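Local coordinates for xyloglucanase (Paenibacillus pabuli, PDB 2JEP), which hydrolyses xyloglucan, a plant cell-wall polysaccharide, and folds as the TIM barrel of glycoside hydrolase family 5, at residues Q163-F168 and L175-M180; T209-G214 and R220-P225. All coordinates share one frame; numbering follows the deposited sequence.

Contact 1 (Q163-F168 and L175-M180)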
loop_
_atom_site.group_PDB
_atom_site.type_symbol
_atom_site.label_atom_id
_atom_site.label_comp_id
_atom_site.label_asym_id
_atom_site.label_seq_id
_atom_site.Cartn_x
_atom_site.Cartn_y
_atom_site.Cartn_z
ATOM N N GLN A 163 -16.663 -6.414 -10.150
ATOM C CA GLN A 163 -17.448 -6.751 -8.955
ATOM C C GLN A 163 -17.081 -5.924 -7.740
ATOM O O GLN A 163 -17.954 -5.476 -7.005
ATOM C CB GLN A 163 -17.288 -8.234 -8.647
ATOM C CG GLN A 163 -17.888 -9.142 -9.688
ATOM C CD GLN A 163 -17.499 -10.559 -9.442
ATOM O OE1 GLN A 163 -18.057 -11.219 -8.556
ATOM N NE2 GLN A 163 -16.513 -11.039 -10.184
ATOM N N ILE A 164 -15.790 -5.743 -7.487
ATOM C CA ILE A 164 -15.394 -4.937 -6.308
ATOM C C ILE A 164 -15.884 -3.504 -6.517
ATOM O O ILE A 164 -16.476 -2.886 -5.625
ATOM C CB ILE A 164 -13.848 -4.927 -6.144
ATOM C CG1 ILE A 164 -13.283 -6.325 -5.913
ATOM C CG2 ILE A 164 -13.440 -3.960 -5.028
ATOM C CD1 ILE A 164 -11.771 -6.434 -6.159
ATOM N N ALA A 165 -15.650 -2.957 -7.709
ATOM C CA ALA A 165 -16.045 -1.575 -7.960
ATOM C C ALA A 165 -17.559 -1.407 -7.809
ATOM O O ALA A 165 -18.032 -0.470 -7.178
ATOM C CB ALA A 165 -15.577 -1.101 -9.340
ATOM N N THR A 166 -18.313 -2.336 -8.388
ATOM C CA THR A 166 -19.773 -2.277 -8.292
ATOM C C THR A 166 -20.220 -2.271 -6.815
ATOM O O THR A 166 -21.099 -1.501 -6.431
ATOM C CB THR A 166 -20.400 -3.408 -9.072
ATOM O OG1 THR A 166 -20.107 -3.227 -10.457
ATOM C CG2 THR A 166 -21.917 -3.452 -8.889
ATOM N N LYS A 167 -19.595 -3.092 -5.981
ATOM C CA LYS A 167 -19.982 -3.185 -4.564
ATOM C C LYS A 167 -19.836 -1.827 -3.868
ATOM O O LYS A 167 -20.621 -1.467 -2.988
ATOM C CB LYS A 167 -19.081 -4.223 -3.859
ATOM C CG LYS A 167 -19.427 -4.585 -2.428
ATOM C CD LYS A 167 -20.698 -5.385 -2.357
ATOM C CE LYS A 167 -21.000 -5.842 -0.938
ATOM N NZ LYS A 167 -22.373 -6.402 -0.887
ATOM N N PHE A 168 -18.817 -1.057 -4.267
ATOM C CA PHE A 168 -18.485 0.193 -3.597
ATOM C C PHE A 168 -18.812 1.454 -4.401
ATOM O O PHE A 168 -18.340 2.550 -4.099
ATOM C CB PHE A 168 -16.992 0.166 -3.244
ATOM C CG PHE A 168 -16.645 -0.825 -2.160
ATOM C CD1 PHE A 168 -16.877 -0.512 -0.831
ATOM C CD2 PHE A 168 -16.127 -2.068 -2.471
ATOM C CE1 PHE A 168 -16.622 -1.435 0.158
ATOM C CE2 PHE A 168 -15.840 -2.999 -1.495
ATOM C CZ PHE A 168 -16.096 -2.666 -0.155
ATOM N N LEU A 175 -12.954 6.949 -0.485
ATOM C CA LEU A 175 -12.576 5.580 -0.826
ATOM C C LEU A 175 -11.789 5.573 -2.142
ATOM O O LEU A 175 -12.266 6.030 -3.192
ATOM C CB LEU A 175 -13.809 4.677 -0.928
ATOM C CG LEU A 175 -13.499 3.218 -1.275
ATOM C CD1 LEU A 175 -12.605 2.527 -0.228
ATOM C CD2 LEU A 175 -14.808 2.434 -1.462
ATOM N N ILE A 176 -10.568 5.048 -2.052
ATOM C CA ILE A 176 -9.619 4.912 -3.139
ATOM C C ILE A 176 -9.455 3.450 -3.487
ATOM O O ILE A 176 -9.331 2.624 -2.585
ATOM C CB ILE A 176 -8.260 5.491 -2.707
ATOM C CG1 ILE A 176 -8.391 6.990 -2.386
ATOM C CG2 ILE A 176 -7.158 5.233 -3.770
ATOM C CD1 ILE A 176 -7.220 7.547 -1.589
ATOM N N PHE A 177 -9.466 3.121 -4.775
ATOM C CA PHE A 177 -9.152 1.770 -5.217
ATOM C C PHE A 177 -7.695 1.739 -5.693
ATOM O O PHE A 177 -7.281 2.614 -6.458
ATOM C CB PHE A 177 -10.020 1.308 -6.390
ATOM C CG PHE A 177 -11.516 1.312 -6.159
ATOM C CD1 PHE A 177 -12.085 1.216 -4.907
ATOM C CD2 PHE A 177 -12.366 1.354 -7.238
ATOM C CE1 PHE A 177 -13.471 1.212 -4.762
ATOM C CE2 PHE A 177 -13.739 1.323 -7.097
ATOM C CZ PHE A 177 -14.291 1.271 -5.853
ATOM N N GLU A 178 -6.966 0.700 -5.287
ATOM C CA GLU A 178 -5.567 0.465 -5.656
ATOM C C GLU A 178 -5.531 -0.826 -6.491
ATOM O O GLU A 178 -6.008 -1.879 -6.065
ATOM C CB GLU A 178 -4.732 0.316 -4.373
ATOM C CG GLU A 178 -3.293 0.011 -4.569
ATOM C CD GLU A 178 -2.550 -0.197 -3.271
ATOM O OE1 GLU A 178 -3.198 -0.268 -2.214
ATOM O OE2 GLU A 178 -1.301 -0.278 -3.304
ATOM N N SER A 179 -4.973 -0.704 -7.701
ATOM C CA SER A 179 -5.139 -1.748 -8.704
ATOM C C SER A 179 -4.614 -3.109 -8.299
ATOM O O SER A 179 -5.185 -4.141 -8.657
ATOM C CB SER A 179 -4.448 -1.319 -9.976
ATOM O OG SER A 179 -3.058 -1.109 -9.764
ATOM N N MET A 180 -3.500 -3.081 -7.571
ATOM C CA MET A 180 -2.790 -4.290 -7.169
ATOM C C MET A 180 -1.691 -3.823 -6.231
ATOM O O MET A 180 -1.597 -2.624 -5.944
ATOM C CB MET A 180 -2.263 -5.043 -8.405
ATOM C CG MET A 180 -1.386 -4.199 -9.290
ATOM S SD MET A 180 -1.397 -4.753 -11.022
ATOM C CE MET A 180 -0.234 -3.618 -11.751
#
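A165, in the last turn of helix 150-167, and F168, just past it, pack on L175 and F177 of strand 175-178. The helix packs on the outer side of this next strand of the (beta/alpha)8, or TIM, barrel. The CA atoms of A165 and F177 are 8.1 Å apart. F168 is the first residue to leave helical geometry. No hydrogen bond crosses between the two segments, and the contact is entirely apolar.

F177 has the largest share of the contact. Its CG stands anti to the carbonyl carbon (chi1 -58°), and the ring reaches out to the helix end. F177 CE2 meets A165 CB at 3.8 Å. F177 CZ lies 3.9 Å from F168 CB, which sits at the ring edge, near the ring plane. I128 of strand 125-128, F206 of helix 193-211 and L222 of strand 222-225 also touch this side chain.

F168 points its CB toward the strand, but its ring turns away. K167 CG lies over one face of that ring, offset toward the rim. The side chains of F168 and L175 cross at about a right angle. One methyl makes this touch: L175 CD2 is 3.6 Å from F168 CB and 3.7 Å from F168 CD1.

Contact 2 (T209-G214 and R220-P225)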
loop_
_atom_site.group_PDB
_atom_site.type_symbol
_atom_site.label_atom_id
_atom_site.label_comp_id
_atom_site.label_asym_id
_atom_site.label_seq_id
_atom_site.Cartn_x
_atom_site.Cartn_y
_atom_site.Cartn_z
ATOM N N THR A 209 -12.066 -0.370 -16.505
ATOM C CA THR A 209 -13.142 -1.181 -15.966
ATOM C C THR A 209 -13.847 -0.463 -14.828
ATOM O O THR A 209 -15.077 -0.417 -14.772
ATOM C CB THR A 209 -12.583 -2.554 -15.481
ATOM O OG1 THR A 209 -12.040 -3.273 -16.596
ATOM C CG2 THR A 209 -13.642 -3.396 -14.819
ATOM N N VAL A 210 -13.071 0.085 -13.899
ATOM C CA VAL A 210 -13.678 0.792 -12.772
ATOM C C VAL A 210 -14.521 1.961 -13.258
ATOM O O VAL A 210 -15.639 2.176 -12.759
ATOM C CB VAL A 210 -12.594 1.260 -11.771
ATOM C CG1 VAL A 210 -13.169 2.283 -10.784
ATOM C CG2 VAL A 210 -11.998 0.043 -11.067
ATOM N N ARG A 211 -14.003 2.739 -14.205
ATOM C CA ARG A 211 -14.735 3.925 -14.633
ATOM C C ARG A 211 -16.093 3.564 -15.227
ATOM O O ARG A 211 -17.022 4.345 -15.123
ATOM C CB ARG A 211 -13.948 4.712 -15.679
ATOM C CG ARG A 211 -12.650 5.340 -15.222
ATOM C CD ARG A 211 -12.738 6.082 -13.936
ATOM N NE ARG A 211 -11.509 6.771 -13.621
ATOM C CZ ARG A 211 -11.240 7.267 -12.428
ATOM N NH1 ARG A 211 -12.085 7.076 -11.420
ATOM N NH2 ARG A 211 -10.103 7.916 -12.248
ATOM N N GLN A 212 -16.186 2.413 -15.875
ATOM C CA GLN A 212 -17.423 2.043 -16.576
ATOM C C GLN A 212 -18.453 1.362 -15.676
ATOM O O GLN A 212 -19.537 0.993 -16.145
ATOM C CB GLN A 212 -17.092 1.194 -17.784
ATOM C CG GLN A 212 -16.308 1.964 -18.821
ATOM C CD GLN A 212 -15.908 1.089 -19.963
ATOM O OE1 GLN A 212 -14.793 0.569 -19.995
ATOM N NE2 GLN A 212 -16.829 0.877 -20.893
ATOM N N THR A 213 -18.129 1.183 -14.406
ATOM C CA THR A 213 -19.143 0.827 -13.467
ATOM C C THR A 213 -19.845 2.103 -13.048
ATOM O O THR A 213 -19.446 3.217 -13.412
ATOM C CB THR A 213 -18.597 0.059 -12.251
ATOM O OG1 THR A 213 -17.696 0.898 -11.512
ATOM C CG2 THR A 213 -17.884 -1.220 -12.708
ATOM N N GLY A 214 -20.892 1.930 -12.268
ATOM C CA GLY A 214 -21.706 3.031 -11.859
ATOM C C GLY A 214 -21.185 3.916 -10.752
ATOM O O GLY A 214 -20.041 3.839 -10.285
ATOM N N ARG A 220 -13.701 8.732 -8.846
ATOM C CA ARG A 220 -12.865 8.584 -7.660
ATOM C C ARG A 220 -11.378 8.487 -8.002
ATOM O O ARG A 220 -10.994 8.231 -9.139
ATOM C CB ARG A 220 -13.316 7.414 -6.809
ATOM C CG ARG A 220 -12.852 6.069 -7.271
ATOM C CD ARG A 220 -13.185 4.942 -6.276
ATOM N NE ARG A 220 -14.624 4.723 -6.185
ATOM C CZ ARG A 220 -15.444 5.236 -5.277
ATOM N NH1 ARG A 220 -15.010 5.970 -4.273
ATOM N NH2 ARG A 220 -16.739 5.026 -5.401
ATOM N N TRP A 221 -10.541 8.674 -6.988
ATOM C CA TRP A 221 -9.116 8.470 -7.149
ATOM C C TRP A 221 -8.775 6.988 -7.232
ATOM O O TRP A 221 -9.288 6.161 -6.469
ATOM C CB TRP A 221 -8.373 9.103 -5.982
ATOM C CG TRP A 221 -8.441 10.583 -5.983
ATOM C CD1 TRP A 221 -9.365 11.377 -5.351
ATOM C CD2 TRP A 221 -7.543 11.465 -6.645
ATOM N NE1 TRP A 221 -9.090 12.696 -5.603
ATOM C CE2 TRP A 221 -7.980 12.780 -6.397
ATOM C CE3 TRP A 221 -6.437 11.272 -7.463
ATOM C CZ2 TRP A 221 -7.312 13.902 -6.908
ATOM C CZ3 TRP A 221 -5.787 12.389 -7.978
ATOM C CH2 TRP A 221 -6.233 13.681 -7.694
ATOM N N LEU A 222 -7.867 6.668 -8.155
ATOM C CA LEU A 222 -7.391 5.312 -8.377
ATOM C C LEU A 222 -5.875 5.298 -8.268
ATOM O O LEU A 222 -5.199 6.120 -8.885
ATOM C CB LEU A 222 -7.788 4.856 -9.774
ATOM C CG LEU A 222 -9.286 4.910 -10.114
ATOM C CD1 LEU A 222 -9.520 4.443 -11.551
ATOM C CD2 LEU A 222 -10.103 4.111 -9.140
ATOM N N LEU A 223 -5.352 4.366 -7.472
ATOM C CA LEU A 223 -3.936 4.273 -7.149
ATOM C C LEU A 223 -3.329 3.088 -7.905
ATOM O O LEU A 223 -3.874 1.988 -7.837
ATOM C CB LEU A 223 -3.784 4.077 -5.639
ATOM C CG LEU A 223 -2.400 3.851 -5.033
ATOM C CD1 LEU A 223 -1.525 5.083 -5.282
ATOM C CD2 LEU A 223 -2.471 3.551 -3.563
ATOM N N VAL A 224 -2.228 3.332 -8.625
ATOM C CA VAL A 224 -1.571 2.315 -9.425
ATOM C C VAL A 224 -0.071 2.306 -9.123
ATOM O O VAL A 224 0.539 3.363 -8.977
ATOM C CB VAL A 224 -1.811 2.493 -10.953
ATOM C CG1 VAL A 224 -3.305 2.429 -11.235
ATOM C CG2 VAL A 224 -1.204 3.786 -11.500
ATOM N N PRO A 225 0.531 1.110 -9.044
ATOM C CA PRO A 225 1.959 1.015 -8.916
ATOM C C PRO A 225 2.679 0.734 -10.218
ATOM O O PRO A 225 2.065 0.344 -11.200
ATOM C CB PRO A 225 2.106 -0.210 -8.012
ATOM C CG PRO A 225 1.037 -1.134 -8.553
ATOM C CD PRO A 225 -0.096 -0.221 -8.978
#
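R211 and V210, in the last turn of helix 193-211, meet R220, in the loop just before strand 222-225, and L222, its first residue. The helix leads into this strand, the parallel neighbour of strand 175-178. The side chain of R211 makes the polar part of the contact. Its CB does not aim at the strand. CG lies anti to the carbonyl carbon, and a bend at chi2 (-47°) brings the chain round through CD. R211 NE passes 3.7 Å from L222 CD1. R211 CZ is 3.4 Å from L222 CD1, which lies over the centre of one guanidinium face. The edge of the group is used for hydrogen bonding. R211 NH1 donates to R220 O at 2.8 Å, with an N-H...O angle of 161°. The oxygen lies in the guanidinium plane, and NH1 lies in the carbonyl plane, on a lone pair. R211 NH2 adds a weak bond to R220 O at 3.2 Å. NH1 also bonds N217 O, and NH2 forms a salt bridge with D245.

V210 and L222 reach toward each other tip to tip, V210 CG1 to L222 CD2 at 3.9 Å.

A methionine in place of R211 would probably leave R220 O without its side-chain donors and D245 without its charged mate. The guanidinium thus does two jobs: its polar edge satisfies a carbonyl just ahead of the strand, while its flat face packs on leucine. With both backbone and carboxylate partners, the buried charge is likely to be well compensated and the group held against rotation.

Overall arrangement
Contacts 1 and 2 are both buried and lie side by side in one barrel. Each joins a helix to the strand that follows it. Strands 175-178 and 222-225 are parallel neighbours in the sheet, and F177 O and S179 N pair with the backbone of L223. The contact centres are about 7 Å apart. F177 links them further, as it also touches V210, R220 and L222. Their chemistry differs. The 163-168/175-180 contact is aromatic and aliphatic throughout. The 209-214/220-225 contact adds a charged group where the chain enters its strand. R220 also reaches back from contact 2: its guanidinium bonds the carbonyl oxygens of L175 and Y171.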